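Local coordinates for hypothetical conserved protein (Geobacillus kaustophilus, PDB 2R5X) that is of unknown function but belongs to the YugN-like family and folds as an antiparallel beta sheet packed against helices, at residues V57-A61 with L72-L76. The protein carries 1 engineered substitution. Numbering follows the deposited sequence.
Sequences VQGYA and LIKLL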
loop_
_atom_site.group_PDB
_atom_site.type_symbol
_atom_site.label_atom_id
_atom_site.label_comp_id
_atom_site.label_asym_id
_atom_site.label_seq_id
_atom_site.Cartn_x
_atom_site.Cartn_y
_atom_site.Cartn_z
ATOM N N VAL A 57 -0.923 -1.734 -0.114
ATOM C CA VAL A 57 -0.622 -0.859 -1.255
ATOM C C VAL A 57 0.238 -1.653 -2.240
ATOM O O VAL A 57 1.220 -2.280 -1.857
ATOM C CB VAL A 57 0.080 0.447 -0.816
ATOM C CG1 VAL A 57 0.474 1.312 -2.016
ATOM C CG2 VAL A 57 -0.831 1.238 0.124
ATOM N N GLN A 58 -0.158 -1.626 -3.506
ATOM C CA GLN A 58 0.457 -2.459 -4.514
ATOM C C GLN A 58 0.679 -1.645 -5.774
ATOM O O GLN A 58 -0.096 -0.737 -6.088
ATOM C CB GLN A 58 -0.456 -3.644 -4.810
ATOM C CG GLN A 58 0.250 -4.869 -5.328
ATOM C CD GLN A 58 -0.660 -6.072 -5.381
ATOM O OE1 GLN A 58 -1.787 -5.987 -5.861
ATOM N NE2 GLN A 58 -0.170 -7.211 -4.897
ATOM N N GLY A 59 1.746 -1.978 -6.488
ATOM C CA GLY A 59 2.049 -1.363 -7.767
ATOM C C GLY A 59 2.760 -2.342 -8.684
ATOM O O GLY A 59 3.392 -3.283 -8.215
ATOM N N TYR A 60 2.647 -2.133 -9.991
ATOM C CA TYR A 60 3.418 -2.933 -10.942
ATOM C C TYR A 60 4.598 -2.148 -11.506
ATOM O O TYR A 60 4.576 -0.907 -11.539
ATOM C CB TYR A 60 2.529 -3.474 -12.066
ATOM C CG TYR A 60 1.780 -2.428 -12.878
ATOM C CD1 TYR A 60 0.441 -2.149 -12.620
ATOM C CD2 TYR A 60 2.402 -1.742 -13.925
ATOM C CE1 TYR A 60 -0.256 -1.198 -13.370
ATOM C CE2 TYR A 60 1.721 -0.791 -14.677
ATOM C CZ TYR A 60 0.388 -0.529 -14.399
ATOM O OH TYR A 60 -0.293 0.408 -15.143
ATOM N N ALA A 61 5.620 -2.871 -11.958
ATOM C CA ALA A 61 6.759 -2.244 -12.614
ATOM C C ALA A 61 6.441 -1.973 -14.085
ATOM O O ALA A 61 6.481 -2.882 -14.914
ATOM C CB ALA A 61 8.003 -3.110 -12.468
ATOM N N LEU A 72 10.151 1.852 -12.419
ATOM C CA LEU A 72 9.055 2.807 -12.341
ATOM C C LEU A 72 7.788 2.053 -11.955
ATOM O O LEU A 72 7.410 1.080 -12.611
ATOM C CB LEU A 72 8.883 3.583 -13.654
ATOM C CG LEU A 72 8.059 4.876 -13.602
ATOM C CD1 LEU A 72 8.771 5.967 -12.804
ATOM C CD2 LEU A 72 7.743 5.370 -15.007
ATOM N N ILE A 73 7.154 2.502 -10.874
ATOM C CA ILE A 73 6.005 1.812 -10.292
ATOM C C ILE A 73 4.704 2.585 -10.536
ATOM O O ILE A 73 4.602 3.772 -10.225
ATOM C CB ILE A 73 6.224 1.525 -8.763
ATOM C CG1 ILE A 73 7.541 0.766 -8.514
ATOM C CG2 ILE A 73 5.034 0.775 -8.136
ATOM C CD1 ILE A 73 7.695 -0.581 -9.260
ATOM N N LYS A 74 3.722 1.910 -11.121
ATOM C CA LYS A 74 2.374 2.463 -11.221
ATOM C C LYS A 74 1.495 1.801 -10.146
ATOM O O LYS A 74 1.270 0.590 -10.176
ATOM C CB LYS A 74 1.814 2.271 -12.641
ATOM C CG LYS A 74 0.517 3.028 -12.959
ATOM C CD LYS A 74 -0.725 2.288 -12.459
ATOM C CE LYS A 74 -2.014 2.991 -12.799
ATOM N NZ LYS A 74 -3.131 2.437 -11.986
ATOM N N LEU A 75 0.995 2.606 -9.210
ATOM C CA LEU A 75 0.217 2.105 -8.076
ATOM C C LEU A 75 -1.219 1.751 -8.445
ATOM O O LEU A 75 -1.857 2.422 -9.260
ATOM C CB LEU A 75 0.213 3.113 -6.926
ATOM C CG LEU A 75 1.525 3.525 -6.246
ATOM C CD1 LEU A 75 1.245 4.646 -5.279
ATOM C CD2 LEU A 75 2.180 2.373 -5.507
ATOM N N LEU A 76 -1.712 0.686 -7.825
ATOM C CA LEU A 76 -3.072 0.204 -8.019
ATOM C C LEU A 76 -3.953 0.680 -6.865
ATOM O O LEU A 76 -3.474 1.338 -5.950
ATOM C CB LEU A 76 -3.065 -1.324 -8.110
ATOM C CG LEU A 76 -2.184 -1.930 -9.215
ATOM C CD1 LEU A 76 -1.909 -3.398 -8.933
ATOM C CD2 LEU A 76 -2.812 -1.763 -10.604
HETATM O O HOH W 1 -2.527 -0.196 -4.001
#
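Two strands of the antiparallel sheet, 51-61 and 71-84, form a beta hairpin, and segments 57-61 and 72-76 pair on its two arms. Tyr60 and Lys74 make the hydrogen-bonded pair: Tyr60 N donates to Lys74 O (3.1 Å) and Lys74 N to Tyr60 O (3.0 Å). Gly59 opposite Leu75 and Ala61 opposite Ile73 are the flanking non-hydrogen-bonded pairs. At the break in strand 71-84, Leu76 N still reaches Gln58 O in an almost straight bond (2.8 Å, 178°), and a water joins Gln58 N to Leu76 O.

On the face of Tyr60 and Lys74, the phenol lies across the lysine chain. Tyr60 CG sits between its backbone N and carbonyl carbon (chi1 58°), which swings the ring over the neighbouring strand. Lys74 CB lies over one ring face, 3.9 Å from the centroid in a CH-pi contact, while Leu76 CD2 meets the ring edge in plane, 3.8 Å from Tyr60 CE1. The lysine bends at chi2 (-82°) and runs past the rim, Lys74 CD coming within 3.3 Å of Tyr60 OH, before NZ turns back to Leu75 O (3.0 Å). Replacing Tyr60 with a serine would probably uncover the aliphatic part of Lys74 and leave Leu76 CD2 without its aromatic neighbour.

The other face is apolar. With no side chain on Gly59, Ile73 CG2 closes to 3.7 Å from Gly59 CA; Ile73 and Leu75 also pack on Leu20 of helix 17-26. The hairpin thus separates two environments: aliphatic packing against helices, and an amphipathic surface where lysine methylenes line a ring face and its hydroxyl while the ammonium binds a backbone carbonyl.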